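L-talarate/Galactarate Dehydratase (Salmonella typhimurium, PDB 2PP0) dehydrates L-talarate (L-altrarate) and galactarate to 5-keto-4-deoxy-D-glucarate and also epimerises L-talarate to galactarate, using one magnesium ion per subunit. Local coordinates at residues B[40-45]-B[171-176]; B[44-49]-B[226-231]; B[76-81]-B[328-333]; B[164-169]-B[347-352]. All coordinates share one frame; numbering follows the deposited sequence.

Contact 1. Residues B[40-45]-B[171-176]; sequences LATPVS and FLHTPL
Val44 and Phe171 meet where the loop between the first two strands of the N-terminal capping domain comes down on the loop that follows the first barrel strand. CG1 of Val44 does the touching: it sits over one face of the Phe171 ring, somewhat toward the rim, 3.5 Å from the ring centroid and 18° off the normal, a CH-pi contact. It gets there because CG1 is anti to the backbone N (chi1 -180°), while CG2 turns toward Trp352. Val44 CG1 is 3.4 Å from both CD1 and CE1 of Phe171, a tight approach. In this family the capping-domain loop folds over the C-terminal mouth of the barrel. Phe171, which also touches Phe350 and lies near the catalytic Lys197, meets it there from the barrel side.

His173 packs against the backbone from Pro43 to Ser45. The carbonyl oxygen of Pro43 stands over the centre of the imidazole, 3.4 Å from His173 NE2, without a hydrogen bond. Backbone N of Ser45 comes in at the ring edge, 3.1 Å from His173 CD2, and OG of Ser45 rests 3.3 Å from His173 CB. A weak hydrogen bond, Leu172 N to Ser45 O at 3.3 Å with an angle of 124°, joins the backbones. The barrel loop is itself bent into a type I turn from Phe171 to Thr174, just ahead of helix 176-188. Thr42 crosses His173 at about a right angle, with CG2 3.9 Å from His173 CE1; its OG1 is hydrogen-bonded to Asp8 of the second subunit.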
loop_
_atom_site.group_PDB
_atom_site.type_symbol
_atom_site.label_atom_id
_atom_site.label_comp_id
_atom_site.label_asym_id
_atom_site.label_seq_id
_atom_site.Cartn_x
_atom_site.Cartn_y
_atom_site.Cartn_z
ATOM N N LEU B 40 -2.486 24.684 26.746
ATOM C CA LEU B 40 -1.324 25.450 26.319
ATOM C C LEU B 40 -1.335 26.747 27.133
ATOM O O LEU B 40 -2.071 27.684 26.809
ATOM C CB LEU B 40 -1.416 25.779 24.826
ATOM C CG LEU B 40 -1.404 24.634 23.810
ATOM C CD1 LEU B 40 -1.678 25.195 22.420
ATOM C CD2 LEU B 40 -0.061 23.915 23.843
ATOM N N ALA B 41 -0.527 26.793 28.189
ATOM C CA ALA B 41 -0.451 27.963 29.066
ATOM C C ALA B 41 -0.030 29.225 28.330
ATOM O O ALA B 41 -0.300 30.339 28.787
ATOM C CB ALA B 41 0.505 27.694 30.218
ATOM N N THR B 42 0.648 29.055 27.201
ATOM C CA THR B 42 1.076 30.194 26.398
ATOM C C THR B 42 0.272 30.186 25.100
ATOM O O THR B 42 0.545 29.386 24.204
ATOM C CB THR B 42 2.577 30.112 26.050
ATOM O OG1 THR B 42 3.353 30.179 27.253
ATOM C CG2 THR B 42 2.974 31.256 25.132
ATOM N N PRO B 43 -0.739 31.071 24.988
ATOM C CA PRO B 43 -1.581 31.155 23.788
ATOM C C PRO B 43 -0.743 31.180 22.517
ATOM O O PRO B 43 0.212 31.949 22.403
ATOM C CB PRO B 43 -2.353 32.451 23.999
ATOM C CG PRO B 43 -2.516 32.486 25.500
ATOM C CD PRO B 43 -1.131 32.096 25.973
ATOM N N VAL B 44 -1.107 30.328 21.567
ATOM C CA VAL B 44 -0.384 30.230 20.307
ATOM C C VAL B 44 -1.146 30.868 19.155
ATOM O O VAL B 44 -2.340 30.622 18.969
ATOM C CB VAL B 44 -0.114 28.758 19.945
ATOM C CG1 VAL B 44 0.639 28.679 18.633
ATOM C CG2 VAL B 44 0.669 28.083 21.065
ATOM N N SER B 45 -0.448 31.682 18.371
ATOM C CA SER B 45 -1.078 32.327 17.236
ATOM C C SER B 45 -0.138 32.457 16.046
ATOM O O SER B 45 1.013 32.880 16.185
ATOM C CB SER B 45 -1.617 33.707 17.644
ATOM O OG SER B 45 -0.580 34.575 18.060
ATOM N N PHE B 171 6.632 30.834 16.252
ATOM C CA PHE B 171 5.300 31.425 16.098
ATOM C C PHE B 171 5.278 32.954 16.171
ATOM O O PHE B 171 6.196 33.578 16.713
ATOM C CB PHE B 171 4.348 30.823 17.134
ATOM C CG PHE B 171 3.767 29.493 16.723
ATOM C CD1 PHE B 171 2.596 29.434 15.972
ATOM C CD2 PHE B 171 4.388 28.297 17.088
ATOM C CE1 PHE B 171 2.044 28.203 15.591
ATOM C CE2 PHE B 171 3.849 27.059 16.711
ATOM C CZ PHE B 171 2.673 27.014 15.963
ATOM N N LEU B 172 4.210 33.545 15.625
ATOM C CA LEU B 172 4.045 35.001 15.561
ATOM C C LEU B 172 3.737 35.777 16.844
ATOM O O LEU B 172 3.788 37.007 16.849
ATOM C CB LEU B 172 2.993 35.349 14.500
ATOM C CG LEU B 172 3.490 35.291 13.052
ATOM C CD1 LEU B 172 2.313 35.353 12.096
ATOM C CD2 LEU B 172 4.467 36.440 12.799
ATOM N N HIS B 173 3.409 35.081 17.925
ATOM C CA HIS B 173 3.125 35.762 19.186
ATOM C C HIS B 173 4.428 35.874 19.977
ATOM O O HIS B 173 4.468 36.449 21.066
ATOM C CB HIS B 173 2.096 34.968 19.989
ATOM C CG HIS B 173 2.542 33.578 20.325
ATOM N ND1 HIS B 173 3.428 33.305 21.346
ATOM C CD2 HIS B 173 2.251 32.386 19.750
ATOM C CE1 HIS B 173 3.665 32.005 21.384
ATOM N NE2 HIS B 173 2.964 31.425 20.426
ATOM N N THR B 174 5.495 35.324 19.406
ATOM C CA THR B 174 6.811 35.321 20.033
ATOM C C THR B 174 7.698 36.462 19.529
ATOM O O THR B 174 7.982 36.557 18.333
ATOM C CB THR B 174 7.527 33.974 19.764
ATOM O OG1 THR B 174 6.696 32.894 20.212
ATOM C CG2 THR B 174 8.862 33.913 20.490
ATOM N N PRO B 175 8.148 37.347 20.438
ATOM C CA PRO B 175 9.007 38.466 20.032
ATOM C C PRO B 175 10.274 37.937 19.364
ATOM O O PRO B 175 10.713 36.822 19.657
ATOM C CB PRO B 175 9.303 39.174 21.353
ATOM C CG PRO B 175 8.081 38.878 22.178
ATOM C CD PRO B 175 7.844 37.415 21.878
ATOM N N LEU B 176 10.863 38.738 18.483
ATOM C CA LEU B 176 12.064 38.332 17.763
ATOM C C LEU B 176 13.204 37.795 18.631
ATOM O O LEU B 176 13.773 36.744 18.329
ATOM C CB LEU B 176 12.579 39.489 16.905
ATOM C CG LEU B 176 13.847 39.209 16.090
ATOM C CD1 LEU B 176 13.656 37.955 15.251
ATOM C CD2 LEU B 176 14.160 40.406 15.197
#

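Contact 2. Residues B[44-49]-B[226-231]; sequences VSDAKV and DANQQW. With GOL (glycerol), chain E.
Asp46 and Asn228 face each other as two stacked flat groups, carboxylate against amide with their planes 29° apart, and Asp46 CB is 3.5 Å from Asn228 ND2. Next to them, CB of Ala47 presses on CG of Gln230 at 3.3 Å and also lies against the carbonyl oxygen of Ala227. The stem of Lys48 runs obliquely across Asn228.

The charged group is built within the first segment. Asp46 is the N-cap of helix 47-50, and its OD1 accepts from Lys48 N at 2.8 Å (angle 138°) on the anti side, somewhat out of the carboxylate plane. Lys48 then doubles back, bent at chi3 and chi4, and its NZ bridges both oxygens on their syn sides, with Lys48 NZ 2.7 Å from Asp46 OD2. OD1 is thus gripped by two donors, which fixes the rotation of the carboxylate.

No direct hydrogen bond joins the segments; a water does so instead, accepting from Ala47 N at 2.8 Å and from Asn228 ND2 at 2.8 Å. Glycerol, probably from the crystallisation liquor, brings its O3 to 2.8 Å from Asp46 OD2 and 3.0 Å from Asn228 OD1. Asp46, Ala47, Lys48 and Asn228 all bind substrate, and glycerol occupies that pocket. Asp226, a magnesium ligand, takes the backbone N of Asn228 in an Asx turn, coupling the metal site to this wall.

The capping-domain helix 47-50 therefore sits on the loop between strand 223-226, the third of the barrel, and helix 233-243.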
loop_
_atom_site.group_PDB
_atom_site.type_symbol
_atom_site.label_atom_id
_atom_site.label_comp_id
_atom_site.label_asym_id
_atom_site.label_seq_id
_atom_site.Cartn_x
_atom_site.Cartn_y
_atom_site.Cartn_z
ATOM N N VAL B 44 -1.107 30.328 21.567
ATOM C CA VAL B 44 -0.384 30.230 20.307
ATOM C C VAL B 44 -1.146 30.868 19.155
ATOM O O VAL B 44 -2.340 30.622 18.969
ATOM C CB VAL B 44 -0.114 28.758 19.945
ATOM C CG1 VAL B 44 0.639 28.679 18.633
ATOM C CG2 VAL B 44 0.669 28.083 21.065
ATOM N N SER B 45 -0.448 31.682 18.371
ATOM C CA SER B 45 -1.078 32.327 17.236
ATOM C C SER B 45 -0.138 32.457 16.046
ATOM O O SER B 45 1.013 32.880 16.185
ATOM C CB SER B 45 -1.617 33.707 17.644
ATOM O OG SER B 45 -0.580 34.575 18.060
ATOM N N ASP B 46 -0.630 32.052 14.878
ATOM C CA ASP B 46 0.128 32.154 13.637
ATOM C C ASP B 46 -0.506 33.298 12.844
ATOM O O ASP B 46 -1.233 34.118 13.412
ATOM C CB ASP B 46 0.061 30.843 12.834
ATOM C CG ASP B 46 -1.357 30.292 12.705
ATOM O OD1 ASP B 46 -2.312 31.077 12.535
ATOM O OD2 ASP B 46 -1.517 29.056 12.760
ATOM N N ALA B 47 -0.251 33.357 11.541
ATOM C CA ALA B 47 -0.814 34.426 10.720
ATOM C C ALA B 47 -2.346 34.437 10.694
ATOM O O ALA B 47 -2.958 35.479 10.450
ATOM C CB ALA B 47 -0.271 34.333 9.299
ATOM N N LYS B 48 -2.966 33.287 10.934
ATOM C CA LYS B 48 -4.427 33.200 10.928
ATOM C C LYS B 48 -5.034 34.073 12.024
ATOM O O LYS B 48 -6.160 34.563 11.893
ATOM C CB LYS B 48 -4.876 31.746 11.112
ATOM C CG LYS B 48 -4.484 30.832 9.956
ATOM C CD LYS B 48 -5.019 29.416 10.141
ATOM C CE LYS B 48 -4.174 28.587 11.107
ATOM N NZ LYS B 48 -4.199 29.065 12.519
ATOM N N VAL B 49 -4.280 34.263 13.104
ATOM C CA VAL B 49 -4.729 35.080 14.222
ATOM C C VAL B 49 -4.405 36.555 13.975
ATOM O O VAL B 49 -5.241 37.424 14.214
ATOM C CB VAL B 49 -4.056 34.645 15.545
ATOM C CG1 VAL B 49 -4.532 35.535 16.692
ATOM C CG2 VAL B 49 -4.366 33.185 15.834
ATOM N N ASP B 226 6.305 29.482 6.866
ATOM C CA ASP B 226 4.911 29.059 6.761
ATOM C C ASP B 226 3.978 30.275 6.890
ATOM O O ASP B 226 3.966 30.941 7.925
ATOM C CB ASP B 226 4.632 28.048 7.881
ATOM C CG ASP B 226 3.221 27.509 7.857
ATOM O OD1 ASP B 226 2.437 27.898 6.967
ATOM O OD2 ASP B 226 2.897 26.686 8.739
ATOM N N ALA B 227 3.202 30.559 5.844
ATOM C CA ALA B 227 2.284 31.706 5.858
ATOM C C ALA B 227 0.876 31.347 6.310
ATOM O O ALA B 227 0.033 32.229 6.488
ATOM C CB ALA B 227 2.226 32.344 4.480
ATOM N N ASN B 228 0.616 30.056 6.486
ATOM C CA ASN B 228 -0.698 29.601 6.918
ATOM C C ASN B 228 -1.861 30.212 6.121
ATOM O O ASN B 228 -2.851 30.674 6.700
ATOM C CB ASN B 228 -0.882 29.873 8.418
ATOM C CG ASN B 228 -0.195 28.825 9.292
ATOM O OD1 ASN B 228 -0.688 27.705 9.445
ATOM N ND2 ASN B 228 0.950 29.180 9.852
ATOM N N GLN B 229 -1.723 30.206 4.795
ATOM C CA GLN B 229 -2.745 30.699 3.863
ATOM C C GLN B 229 -3.050 32.194 3.892
ATOM O O GLN B 229 -4.001 32.631 3.239
ATOM C CB GLN B 229 -4.075 29.979 4.103
ATOM C CG GLN B 229 -4.002 28.480 4.365
ATOM C CD GLN B 229 -5.370 27.908 4.682
ATOM O OE1 GLN B 229 -6.270 27.930 3.844
ATOM N NE2 GLN B 229 -5.538 27.402 5.899
ATOM N N GLN B 230 -2.254 32.986 4.600
ATOM C CA GLN B 230 -2.576 34.405 4.723
ATOM C C GLN B 230 -2.172 35.423 3.655
ATOM O O GLN B 230 -2.410 36.615 3.834
ATOM C CB GLN B 230 -2.134 34.907 6.102
ATOM C CG GLN B 230 -2.820 34.177 7.260
ATOM C CD GLN B 230 -4.318 33.985 7.048
ATOM O OE1 GLN B 230 -4.795 32.858 6.888
ATOM N NE2 GLN B 230 -5.067 35.084 7.046
ATOM N N TRP B 231 -1.566 34.988 2.556
ATOM C CA TRP B 231 -1.225 35.942 1.502
ATOM C C TRP B 231 -2.179 35.746 0.339
ATOM O O TRP B 231 -2.753 34.666 0.175
ATOM C CB TRP B 231 0.189 35.734 0.956
ATOM C CG TRP B 231 1.296 36.053 1.892
ATOM C CD1 TRP B 231 1.350 37.084 2.786
ATOM C CD2 TRP B 231 2.553 35.379 1.977
ATOM N NE1 TRP B 231 2.567 37.093 3.424
ATOM C CE2 TRP B 231 3.327 36.057 2.946
ATOM C CE3 TRP B 231 3.103 34.265 1.325
ATOM C CZ2 TRP B 231 4.628 35.659 3.280
ATOM C CZ3 TRP B 231 4.399 33.868 1.657
ATOM C CH2 TRP B 231 5.145 34.566 2.627
HETATM C C1 GOL E . -1.041 24.304 13.785
HETATM O O1 GOL E . -0.730 22.916 13.878
HETATM C C2 GOL E . 0.062 25.026 13.012
HETATM O O2 GOL E . -0.048 24.729 11.612
HETATM C C3 GOL E . -0.063 26.530 13.251
HETATM O O3 GOL E . 0.499 27.260 12.158
HETATM O O HOH W 1 1.746 31.817 10.259
#

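Contact 3. Residues B[76-81]-B[328-333]; sequences VGFSYS and HFAMEV
Tyr80 and Phe329 form a T-shaped aromatic pair at the buried interface between the capping domain's antiparallel sheet and the barrel, near the centre of the chain. The edge of Phe329 points at the face of Tyr80: the Tyr80 and Phe329 ring centroids are 5.0 Å apart, the planes are inclined at 68°, and Phe329 CD2 reaches 3.7 Å from Tyr80 CE2. Tyr80 CG, which carries the ring, lies between the backbone N and the carbonyl carbon (chi1 74°).

At its far end Tyr80 meets His328, the proton donor/acceptor of the active site. Tyr80 OH lies in the imidazole plane at its edge, 3.3 Å from His328 CE1. The polar partner of both is Asp301, whose OD2 is hydrogen-bonded to Tyr80 OH and to His328 ND1. This His-Asp dyad at the ends of the seventh and sixth barrel strands is a hallmark of the mandelate racemase group, and here a capping-domain tyrosine joins it as a second-shell residue, bonded to the aspartate thought to raise the basicity of the histidine.

Two residues back along strand 74-81, Phe78 packs against the start of helix 331-339. Its CE2 is 4.2 Å from Val333 CG2, the two side chains sliding past each other in opposite directions, and its CZ approaches CB of the N-cap residue Ala330 at 4.4 Å.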
loop_
_atom_site.group_PDB
_atom_site.type_symbol
_atom_site.label_atom_id
_atom_site.label_comp_id
_atom_site.label_asym_id
_atom_site.label_seq_id
_atom_site.Cartn_x
_atom_site.Cartn_y
_atom_site.Cartn_z
ATOM N N VAL B 76 -3.548 1.313 20.172
ATOM C CA VAL B 76 -3.933 2.655 20.574
ATOM C C VAL B 76 -3.652 3.637 19.437
ATOM O O VAL B 76 -2.661 3.503 18.717
ATOM C CB VAL B 76 -3.163 3.097 21.843
ATOM C CG1 VAL B 76 -1.678 3.200 21.543
ATOM C CG2 VAL B 76 -3.708 4.422 22.350
ATOM N N GLY B 77 -4.533 4.620 19.281
ATOM C CA GLY B 77 -4.373 5.616 18.236
ATOM C C GLY B 77 -5.136 6.872 18.614
ATOM O O GLY B 77 -5.917 6.858 19.564
ATOM N N PHE B 78 -4.922 7.962 17.885
ATOM C CA PHE B 78 -5.623 9.195 18.218
ATOM C C PHE B 78 -5.733 10.166 17.055
ATOM O O PHE B 78 -5.034 10.041 16.048
ATOM C CB PHE B 78 -4.906 9.901 19.375
ATOM C CG PHE B 78 -3.567 10.485 18.996
ATOM C CD1 PHE B 78 -3.480 11.760 18.441
ATOM C CD2 PHE B 78 -2.396 9.745 19.162
ATOM C CE1 PHE B 78 -2.245 12.293 18.053
ATOM C CE2 PHE B 78 -1.157 10.265 18.778
ATOM C CZ PHE B 78 -1.079 11.540 18.223
ATOM N N SER B 79 -6.636 11.129 17.211
ATOM C CA SER B 79 -6.827 12.197 16.238
ATOM C C SER B 79 -6.901 13.448 17.109
ATOM O O SER B 79 -6.832 13.355 18.340
ATOM C CB SER B 79 -8.110 12.007 15.410
ATOM O OG SER B 79 -9.280 12.070 16.199
ATOM N N TYR B 80 -7.025 14.617 16.501
ATOM C CA TYR B 80 -7.057 15.827 17.302
ATOM C C TYR B 80 -7.814 16.924 16.586
ATOM O O TYR B 80 -8.217 16.772 15.437
ATOM C CB TYR B 80 -5.630 16.313 17.543
ATOM C CG TYR B 80 -5.020 16.948 16.307
ATOM C CD1 TYR B 80 -5.110 18.326 16.087
ATOM C CD2 TYR B 80 -4.427 16.165 15.318
ATOM C CE1 TYR B 80 -4.629 18.903 14.912
ATOM C CE2 TYR B 80 -3.944 16.734 14.141
ATOM C CZ TYR B 80 -4.050 18.102 13.944
ATOM O OH TYR B 80 -3.585 18.665 12.772
ATOM N N SER B 81 -7.994 18.035 17.284
ATOM C CA SER B 81 -8.645 19.194 16.704
ATOM C C SER B 81 -8.077 20.425 17.378
ATOM O O SER B 81 -7.961 20.472 18.603
ATOM C CB SER B 81 -10.160 19.147 16.908
ATOM O OG SER B 81 -10.768 20.273 16.285
ATOM N N HIS B 328 2.408 16.898 8.623
ATOM C CA HIS B 328 2.155 17.957 9.586
ATOM C C HIS B 328 1.820 17.449 10.983
ATOM O O HIS B 328 0.991 16.549 11.144
ATOM C CB HIS B 328 1.018 18.851 9.079
ATOM C CG HIS B 328 0.429 19.734 10.132
ATOM N ND1 HIS B 328 -0.670 19.369 10.879
ATOM C CD2 HIS B 328 0.802 20.954 10.583
ATOM C CE1 HIS B 328 -0.949 20.327 11.746
ATOM N NE2 HIS B 328 -0.070 21.299 11.587
ATOM N N PHE B 329 2.483 18.021 11.986
ATOM C CA PHE B 329 2.212 17.679 13.381
ATOM C C PHE B 329 2.371 16.184 13.668
ATOM O O PHE B 329 3.121 15.485 12.986
ATOM C CB PHE B 329 0.781 18.145 13.709
ATOM C CG PHE B 329 0.468 18.251 15.183
ATOM C CD1 PHE B 329 1.335 18.900 16.057
ATOM C CD2 PHE B 329 -0.742 17.769 15.677
ATOM C CE1 PHE B 329 0.994 19.073 17.405
ATOM C CE2 PHE B 329 -1.092 17.937 17.016
ATOM C CZ PHE B 329 -0.222 18.592 17.882
ATOM N N ALA B 330 1.669 15.723 14.701
ATOM C CA ALA B 330 1.660 14.329 15.147
ATOM C C ALA B 330 2.901 13.505 14.784
ATOM O O ALA B 330 2.785 12.461 14.141
ATOM C CB ALA B 330 0.405 13.639 14.617
ATOM N N MET B 331 4.079 13.960 15.211
ATOM C CA MET B 331 5.312 13.237 14.904
ATOM C C MET B 331 5.298 11.818 15.470
ATOM O O MET B 331 5.983 10.929 14.956
ATOM C CB MET B 331 6.546 14.011 15.415
ATOM C CG MET B 331 6.532 14.383 16.895
ATOM S SD MET B 331 7.995 15.341 17.402
ATOM C CE MET B 331 7.950 15.046 19.172
ATOM N N GLU B 332 4.497 11.605 16.510
ATOM C CA GLU B 332 4.389 10.293 17.141
ATOM C C GLU B 332 3.870 9.266 16.138
ATOM O O GLU B 332 4.153 8.069 16.247
ATOM C CB GLU B 332 3.454 10.359 18.355
ATOM C CG GLU B 332 3.969 11.212 19.532
ATOM C CD GLU B 332 4.006 12.711 19.245
ATOM O OE1 GLU B 332 3.330 13.172 18.296
ATOM O OE2 GLU B 332 4.702 13.440 19.986
ATOM N N VAL B 333 3.108 9.740 15.158
ATOM C CA VAL B 333 2.574 8.869 14.121
ATOM C C VAL B 333 3.331 9.063 12.809
ATOM O O VAL B 333 3.698 8.093 12.141
ATOM C CB VAL B 333 1.078 9.152 13.857
ATOM C CG1 VAL B 333 0.591 8.301 12.701
ATOM C CG2 VAL B 333 0.258 8.868 15.119
#

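Contact 4. Residues B[164-169]-B[347-352]; sequences CYNTSG and LEHFEW
Tyr165 lays its ring over the backbone of Glu348: the CA of Glu348 sits above one face, offset toward the rim, 4.0 Å from the Tyr165 ring centroid in a CH-pi contact. The carboxylate of Glu348 reaches on past the ring, its plane 38° from that of the phenol. Glu348 CG is anti to its backbone N (chi1 172°), and the chain stays extended from there. Thr167 OG1 donates to the anti lone pair of Glu348 OE2 at 2.8 Å. Lys195 forms a salt bridge with OE2 and a hydrogen bond with Tyr165 OH, so OE2 of this substrate-binding glutamate has both Thr167 and Lys195 as partners, while OE1 accepts from Phe329 N.

These are the first and eighth strands of the barrel, 161-166 and 346-349, running parallel and closing it. Tyr165 N to Leu347 O (3.0 Å), His349 N to Tyr165 O (2.8 Å) and Thr167 N to His349 O join them.

Across the sheet from Tyr165 and Glu348, Asn166 ND2 donates to His349 ND1 at 3.0 Å, tilted from both the amide and the ring plane; Tyr12 of the second subunit stacks on this imidazole. Asn166 OD1 takes Gly169 N on a lone pair, an Asx motif that bends the chain after the strand. Beyond the strands, CG2 of Thr167 rests 3.5 Å from Phe350 CZ, and Ser168 OG donates to Glu351 OE1 at 2.6 Å on its syn side, tilted out of the carboxylate plane.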
loop_
_atom_site.group_PDB
_atom_site.type_symbol
_atom_site.label_atom_id
_atom_site.label_comp_id
_atom_site.label_asym_id
_atom_site.label_seq_id
_atom_site.Cartn_x
_atom_site.Cartn_y
_atom_site.Cartn_z
ATOM N N CYS B 164 14.527 16.330 11.166
ATOM C CA CYS B 164 13.487 16.989 11.942
ATOM C C CYS B 164 13.725 18.493 12.102
ATOM O O CYS B 164 14.854 18.930 12.331
ATOM C CB CYS B 164 13.409 16.312 13.319
ATOM S SG CYS B 164 12.007 16.771 14.357
ATOM N N TYR B 165 12.656 19.280 11.965
ATOM C CA TYR B 165 12.740 20.726 12.129
ATOM C C TYR B 165 11.750 21.135 13.224
ATOM O O TYR B 165 10.776 20.426 13.483
ATOM C CB TYR B 165 12.419 21.442 10.803
ATOM C CG TYR B 165 10.958 21.434 10.392
ATOM C CD1 TYR B 165 10.074 22.414 10.856
ATOM C CD2 TYR B 165 10.458 20.450 9.541
ATOM C CE1 TYR B 165 8.727 22.415 10.481
ATOM C CE2 TYR B 165 9.116 20.437 9.159
ATOM C CZ TYR B 165 8.257 21.424 9.633
ATOM O OH TYR B 165 6.934 21.417 9.252
ATOM N N ASN B 166 12.002 22.257 13.889
ATOM C CA ASN B 166 11.089 22.699 14.938
ATOM C C ASN B 166 10.179 23.832 14.475
ATOM O O ASN B 166 10.595 24.701 13.709
ATOM C CB ASN B 166 11.854 23.150 16.185
ATOM C CG ASN B 166 10.943 23.818 17.210
ATOM O OD1 ASN B 166 10.601 24.993 17.082
ATOM N ND2 ASN B 166 10.532 23.064 18.220
ATOM N N THR B 167 8.936 23.806 14.955
ATOM C CA THR B 167 7.928 24.813 14.617
ATOM C C THR B 167 7.503 25.599 15.857
ATOM O O THR B 167 7.244 26.803 15.781
ATOM C CB THR B 167 6.674 24.148 14.002
ATOM O OG1 THR B 167 7.000 23.626 12.709
ATOM C CG2 THR B 167 5.531 25.152 13.869
ATOM N N SER B 168 7.435 24.903 16.991
ATOM C CA SER B 168 7.040 25.486 18.271
ATOM C C SER B 168 7.681 26.828 18.612
ATOM O O SER B 168 7.011 27.729 19.122
ATOM C CB SER B 168 7.345 24.507 19.408
ATOM O OG SER B 168 6.522 23.361 19.332
ATOM N N GLY B 169 8.976 26.961 18.341
ATOM C CA GLY B 169 9.665 28.197 18.671
ATOM C C GLY B 169 9.701 29.279 17.607
ATOM O O GLY B 169 10.488 30.224 17.718
ATOM N N LEU B 347 10.398 15.792 9.163
ATOM C CA LEU B 347 9.465 15.579 10.269
ATOM C C LEU B 347 9.350 16.890 11.045
ATOM O O LEU B 347 10.350 17.558 11.301
ATOM C CB LEU B 347 9.969 14.466 11.202
ATOM C CG LEU B 347 8.987 13.941 12.265
ATOM C CD1 LEU B 347 7.867 13.184 11.580
ATOM C CD2 LEU B 347 9.708 13.022 13.251
ATOM N N GLU B 348 8.129 17.245 11.423
ATOM C CA GLU B 348 7.865 18.482 12.145
ATOM C C GLU B 348 7.783 18.255 13.645
ATOM O O GLU B 348 7.084 17.356 14.118
ATOM C CB GLU B 348 6.564 19.101 11.622
ATOM C CG GLU B 348 6.052 20.291 12.414
ATOM C CD GLU B 348 4.868 20.961 11.740
ATOM O OE1 GLU B 348 3.968 20.234 11.249
ATOM O OE2 GLU B 348 4.840 22.214 11.709
ATOM N N HIS B 349 8.495 19.077 14.401
ATOM C CA HIS B 349 8.503 18.924 15.848
ATOM C C HIS B 349 7.731 19.953 16.665
ATOM O O HIS B 349 7.807 21.160 16.419
ATOM C CB HIS B 349 9.952 18.875 16.354
ATOM C CG HIS B 349 10.074 18.973 17.843
ATOM N ND1 HIS B 349 9.875 20.152 18.529
ATOM C CD2 HIS B 349 10.361 18.037 18.779
ATOM C CE1 HIS B 349 10.032 19.938 19.824
ATOM N NE2 HIS B 349 10.327 18.663 20.002
ATOM N N PHE B 350 6.993 19.428 17.640
ATOM C CA PHE B 350 6.214 20.180 18.619
ATOM C C PHE B 350 6.422 19.350 19.888
ATOM O O PHE B 350 6.546 18.126 19.810
ATOM C CB PHE B 350 4.711 20.169 18.310
ATOM C CG PHE B 350 4.288 21.095 17.205
ATOM C CD1 PHE B 350 4.430 20.727 15.871
ATOM C CD2 PHE B 350 3.684 22.315 17.501
ATOM C CE1 PHE B 350 3.971 21.557 14.851
ATOM C CE2 PHE B 350 3.223 23.151 16.485
ATOM C CZ PHE B 350 3.365 22.768 15.159
ATOM N N GLU B 351 6.455 19.992 21.049
ATOM C CA GLU B 351 6.628 19.258 22.299
ATOM C C GLU B 351 5.260 19.069 22.951
ATOM O O GLU B 351 5.112 18.331 23.926
ATOM C CB GLU B 351 7.541 20.034 23.255
ATOM C CG GLU B 351 6.983 21.386 23.691
ATOM C CD GLU B 351 7.411 22.533 22.786
ATOM O OE1 GLU B 351 7.364 22.382 21.548
ATOM O OE2 GLU B 351 7.787 23.596 23.323
ATOM N N TRP B 352 4.264 19.738 22.385
ATOM C CA TRP B 352 2.898 19.714 22.888
ATOM C C TRP B 352 2.355 18.375 23.361
ATOM O O TRP B 352 1.760 18.288 24.433
ATOM C CB TRP B 352 1.952 20.275 21.825
ATOM C CG TRP B 352 2.237 21.695 21.434
ATOM C CD1 TRP B 352 3.232 22.502 21.914
ATOM C CD2 TRP B 352 1.521 22.471 20.470
ATOM N NE1 TRP B 352 3.179 23.735 21.305
ATOM C CE2 TRP B 352 2.137 23.742 20.413
ATOM C CE3 TRP B 352 0.416 22.217 19.647
ATOM C CZ2 TRP B 352 1.686 24.755 19.566
ATOM C CZ3 TRP B 352 -0.033 23.223 18.802
ATOM C CH2 TRP B 352 0.603 24.478 18.769
#

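From the N terminus, the capping-domain loop at 40-49 comes first: its start is closed by contact 1 against 171-176, its end by contact 2 against 226-231, the two sharing Val44 and Ser45. Strand 74-81 follows and waits for 328-333 in contact 3, and the first barrel strand pairs with the eighth in contact 4. None nests; contacts 3 and 4 cross each other and both earlier ones. Contacts 1 to 3 tie the capping domain to the barrel, while contact 4 closes the barrel itself. Glu348 OE1 and Phe329 N link contacts 3 and 4, and Phe350 and Trp352 carry the packing on to Phe171 and Val44 of contact 1.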